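Local structure of putative isomerase (Streptomyces coelicolor A3, 2OQH) at residues Ala103-Met108 and Gln114-Leu119; Ile304-His309 and Glu336-Glu341. The protein probably acts as a sugar-acid dehydratase or isomerase of the enolase superfamily, with dehydration of D-glucarate as the inferred reaction. All blocks are in the same frame, centred on the assembly; numbering follows the deposited sequence.

From the N terminus, helix 85-112 leads into contact 1, where the chain turns at the end of this helix and Gln114-Leu119 folds back against it, closing a short loop of five residues within the region of the N-terminal family domain. The chain then runs through the barrel strands and helices before contact 2 opens at Ile304-His309 and closes at Glu336-Glu341, a longer loop of 26 intervening residues. The two contacts therefore follow in series and neither nest nor cross. The centres of contact 1 and contact 2 lie about 15 Å apart, and their nearest atoms about 6 Å apart. Helix 303-315 relates them: Leu338 packs on it in contact 2, and Val116 of contact 1 touches its Ala311.

Contact 1: Ala103-Met108 and Gln114-Leu119; sequences ACWDAM and QSVTDL
The indole of Trp105 meets Leu119 at its edge: CB of Leu119 lies near the ring plane, 3.9 Å from Trp105 CZ3. One face of the ring carries the terminal methyl CE of selenomethionine Met108 from the same helix, 4.2 Å above the plane and displaced toward the rim. Val116 approaches the benzo end obliquely, with its CG1 4.1 Å from Trp105 CE3, and the two side chains cross at about a right angle. The branches of Val116 divide the work. CG1, anti to the backbone N (chi1 169°), turns to the indole, whereas CG2 reaches the helix backbone, 3.7 Å from Trp105 O. Leu119 also spans two residues, for beyond its CB the CD1 methyl rests 4.1 Å from the carbonyl carbon of Met108. The short helical turn bearing these two residues is capped by Ser115, whose OG accepts a hydrogen bond from Asp118 N (3.1 Å). Asp106 meets Val116 CG2 through its backbone, not its carboxylate, which is held by Leu353 N at OD1 and Trp47 N at OD2, tying helix 85-112 to other parts of the chain. Leu75 of helix 75-81 adds to the apolar surroundings of Trp105 and Met108. No hydrogen bond joins the two segments; the contacts across them are van der Waals, made by methyl and methylene groups against the indole rim and the helix backbone, while the Ser115 cap fixes the start of the turn that presents Val116 and Leu119.

Contact 2: Ile304-His309 and Glu336-Glu341; sequences IATAAH and EPLHLE
Thr306 and Leu338 make the main apolar contact, through methyl groups. CD1 of Leu338 lies 3.4 Å from Thr306 CG2, tighter than usual for two carbons, and 3.6 Å from Thr306 CB, so a single methyl presses on the branch point of the threonine as well as on its methyl. The side chains meet at a slant. On Thr306, OG1 lies beside the backbone N (chi1 -64°), which puts CG2 anti to that nitrogen. The leucine is extended beyond CG, with CD1 anti to CA (chi2 174°), which carries this methyl forward to the helix. The same CD1 also comes within 4.1 Å of Ala307 N, and thus reaches the helix backbone between the two residues. Ala307 offers its small side chain as neighbouring surface, with Ala307 CB 4.6 Å from Leu338 CD2.

Polar bonding accompanies this contact without crossing it. The hydroxyl of Thr306 is hydrogen-bonded to Leu302 O, one turn earlier in the chain, which satisfies the polar branch locally and is consistent with the threonine meeting Leu338 through carbon alone. On the other segment, Leu338 N is hydrogen-bonded to Tyr327 OH, anchoring the backbone from which the leucine projects. Tyr327 also touches Thr306, so it borders both partners.

In the fold, the contact sets the loop entering strand 340-341 against helix 303-315 of the barrel domain. Strand 340-341 pairs antiparallel with strand 344-346, whose Leu345 touches both Thr306 and Leu340. Away from Leu338, the helix turns toward helix 271-274, where Ala308 packs on Tyr272 and His309 on Val271.

Contact 1: Ala103-Met108 and Gln114-Leu119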
# COMPACT_ATOMS: atom_id res chain seq x y z
N ALA A 103 9.93 -7.18 10.11
CA ALA A 103 11.19 -7.19 10.85
C ALA A 103 11.80 -8.59 10.83
O ALA A 103 13.01 -8.73 10.70
CB ALA A 103 10.97 -6.72 12.29
N CYS A 104 10.97 -9.61 10.96
CA CYS A 104 11.47 -10.99 10.95
C CYS A 104 12.02 -11.37 9.57
O CYS A 104 13.04 -12.05 9.47
CB CYS A 104 10.36 -11.96 11.36
SG CYS A 104 9.94 -11.91 13.11
N TRP A 105 11.36 -10.93 8.50
CA TRP A 105 11.83 -11.22 7.15
C TRP A 105 13.18 -10.53 6.94
O TRP A 105 14.09 -11.10 6.34
CB TRP A 105 10.83 -10.71 6.11
CG TRP A 105 9.73 -11.69 5.80
CD1 TRP A 105 8.47 -11.70 6.31
CD2 TRP A 105 9.81 -12.81 4.91
NE1 TRP A 105 7.75 -12.76 5.78
CE2 TRP A 105 8.56 -13.45 4.92
CE3 TRP A 105 10.83 -13.33 4.09
CZ2 TRP A 105 8.29 -14.59 4.15
CZ3 TRP A 105 10.57 -14.47 3.33
CH2 TRP A 105 9.30 -15.08 3.36
N ASP A 106 13.29 -9.30 7.41
CA ASP A 106 14.52 -8.55 7.28
C ASP A 106 15.63 -9.32 8.01
O ASP A 106 16.72 -9.50 7.47
CB ASP A 106 14.33 -7.15 7.88
CG ASP A 106 15.52 -6.23 7.66
OD1 ASP A 106 16.13 -6.27 6.56
OD2 ASP A 106 15.84 -5.46 8.59
N ALA A 107 15.34 -9.78 9.22
CA ALA A 107 16.30 -10.54 10.01
C ALA A 107 16.67 -11.86 9.31
O ALA A 107 17.82 -12.29 9.35
CB ALA A 107 15.73 -10.83 11.40
N MSE A 108 15.69 -12.49 8.68
CA MSE A 108 15.90 -13.75 7.96
C MSE A 108 16.85 -13.56 6.78
O MSE A 108 17.73 -14.39 6.53
CB MSE A 108 14.57 -14.30 7.45
CG MSE A 108 13.72 -15.03 8.50
SE MSE A 108 11.96 -15.50 7.77
CE MSE A 108 10.90 -14.32 8.84
N GLN A 114 20.79 -13.18 2.26
CA GLN A 114 19.96 -13.10 1.06
C GLN A 114 18.96 -11.95 1.12
O GLN A 114 18.51 -11.56 2.19
CB GLN A 114 19.20 -14.42 0.86
CG GLN A 114 20.09 -15.64 0.73
CD GLN A 114 20.86 -15.68 -0.58
OE1 GLN A 114 21.74 -16.52 -0.76
NE2 GLN A 114 20.53 -14.78 -1.50
N SER A 115 18.61 -11.42 -0.04
CA SER A 115 17.64 -10.33 -0.11
C SER A 115 16.27 -10.93 0.17
O SER A 115 16.04 -12.10 -0.12
CB SER A 115 17.63 -9.72 -1.51
OG SER A 115 17.29 -10.70 -2.48
N VAL A 116 15.37 -10.15 0.75
CA VAL A 116 14.04 -10.66 1.02
C VAL A 116 13.42 -11.09 -0.31
O VAL A 116 12.65 -12.04 -0.36
CB VAL A 116 13.14 -9.61 1.69
CG1 VAL A 116 11.70 -10.10 1.71
CG2 VAL A 116 13.62 -9.36 3.12
N THR A 117 13.78 -10.39 -1.38
CA THR A 117 13.27 -10.71 -2.71
C THR A 117 13.62 -12.14 -3.10
O THR A 117 12.77 -12.89 -3.60
CB THR A 117 13.86 -9.77 -3.76
OG1 THR A 117 13.50 -8.42 -3.44
CG2 THR A 117 13.33 -10.13 -5.15
N ASP A 118 14.88 -12.53 -2.87
CA ASP A 118 15.32 -13.88 -3.20
C ASP A 118 14.69 -14.93 -2.29
O ASP A 118 14.64 -16.11 -2.63
CB ASP A 118 16.84 -14.00 -3.12
CG ASP A 118 17.53 -13.56 -4.41
OD1 ASP A 118 16.84 -13.48 -5.45
OD2 ASP A 118 18.76 -13.32 -4.38
N LEU A 119 14.21 -14.52 -1.12
CA LEU A 119 13.57 -15.47 -0.22
C LEU A 119 12.09 -15.61 -0.59
O LEU A 119 11.40 -16.50 -0.09
CB LEU A 119 13.75 -15.03 1.23
CG LEU A 119 15.20 -15.06 1.74
CD1 LEU A 119 15.28 -14.55 3.17
CD2 LEU A 119 15.76 -16.48 1.65

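Contact 2: Ile304-His309 and Glu336-Glu341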
# COMPACT_ATOMS: atom_id res chain seq x y z
N ILE A 304 11.37 2.04 4.96
CA ILE A 304 11.38 0.64 5.36
C ILE A 304 10.16 -0.11 4.81
O ILE A 304 10.30 -1.15 4.17
CB ILE A 304 11.42 0.51 6.90
CG1 ILE A 304 12.69 1.18 7.44
CG2 ILE A 304 11.40 -0.97 7.31
CD1 ILE A 304 12.77 1.22 8.96
N ALA A 305 8.98 0.45 5.03
CA ALA A 305 7.74 -0.16 4.55
C ALA A 305 7.74 -0.31 3.03
O ALA A 305 7.41 -1.38 2.51
CB ALA A 305 6.55 0.66 5.00
N THR A 306 8.12 0.75 2.33
CA THR A 306 8.17 0.72 0.88
C THR A 306 9.14 -0.36 0.40
O THR A 306 8.90 -1.03 -0.60
CB THR A 306 8.61 2.08 0.29
OG1 THR A 306 7.64 3.08 0.62
CG2 THR A 306 8.74 1.99 -1.22
N ALA A 307 10.25 -0.52 1.12
CA ALA A 307 11.25 -1.52 0.78
C ALA A 307 10.63 -2.92 0.81
O ALA A 307 10.89 -3.75 -0.06
CB ALA A 307 12.43 -1.43 1.75
N ALA A 308 9.82 -3.19 1.83
CA ALA A 308 9.17 -4.49 1.96
C ALA A 308 8.23 -4.70 0.77
O ALA A 308 8.20 -5.77 0.17
CB ALA A 308 8.39 -4.54 3.26
N HIS A 309 7.48 -3.66 0.41
CA HIS A 309 6.57 -3.74 -0.72
C HIS A 309 7.29 -3.99 -2.04
O HIS A 309 6.83 -4.76 -2.88
CB HIS A 309 5.73 -2.47 -0.82
CG HIS A 309 4.47 -2.51 -0.00
ND1 HIS A 309 4.02 -3.66 0.61
CD2 HIS A 309 3.55 -1.55 0.26
CE1 HIS A 309 2.87 -3.41 1.20
NE2 HIS A 309 2.56 -2.14 1.00
N GLU A 336 18.33 5.32 4.30
CA GLU A 336 18.80 5.99 3.10
C GLU A 336 17.68 5.99 2.06
O GLU A 336 16.98 5.00 1.89
CB GLU A 336 20.03 5.26 2.56
CG GLU A 336 21.25 5.42 3.44
CD GLU A 336 21.92 6.77 3.23
OE1 GLU A 336 22.59 6.94 2.19
OE2 GLU A 336 21.77 7.66 4.11
N PRO A 337 17.51 7.12 1.35
CA PRO A 337 16.46 7.21 0.32
C PRO A 337 16.50 6.07 -0.71
O PRO A 337 17.57 5.63 -1.15
CB PRO A 337 16.72 8.57 -0.32
CG PRO A 337 17.31 9.37 0.80
CD PRO A 337 18.27 8.38 1.43
N LEU A 338 15.32 5.60 -1.10
CA LEU A 338 15.21 4.55 -2.09
C LEU A 338 15.36 5.23 -3.45
O LEU A 338 15.12 6.42 -3.59
CB LEU A 338 13.84 3.87 -2.00
CG LEU A 338 13.51 3.22 -0.66
CD1 LEU A 338 12.06 2.74 -0.69
CD2 LEU A 338 14.46 2.07 -0.39
N HIS A 339 15.75 4.45 -4.46
CA HIS A 339 15.96 4.99 -5.79
C HIS A 339 14.67 5.19 -6.58
O HIS A 339 14.15 4.24 -7.18
CB HIS A 339 16.91 4.06 -6.56
CG HIS A 339 17.49 4.68 -7.80
ND1 HIS A 339 16.74 4.94 -8.93
CD2 HIS A 339 18.75 5.09 -8.09
CE1 HIS A 339 17.50 5.48 -9.85
NE2 HIS A 339 18.73 5.59 -9.37
N LEU A 340 14.16 6.42 -6.58
CA LEU A 340 12.93 6.77 -7.30
C LEU A 340 13.32 7.67 -8.46
O LEU A 340 13.71 8.82 -8.25
CB LEU A 340 11.94 7.50 -6.39
CG LEU A 340 10.72 8.11 -7.11
CD1 LEU A 340 9.94 7.03 -7.83
CD2 LEU A 340 9.85 8.82 -6.09
N GLU A 341 13.20 7.16 -9.68
CA GLU A 341 13.58 7.92 -10.86
C GLU A 341 12.63 7.70 -12.03
O GLU A 341 12.31 6.56 -12.38
CB GLU A 341 14.99 7.52 -11.30
CG GLU A 341 15.57 8.30 -12.48
CD GLU A 341 16.81 7.63 -13.07
OE1 GLU A 341 17.56 6.99 -12.31
OE2 GLU A 341 17.03 7.74 -14.30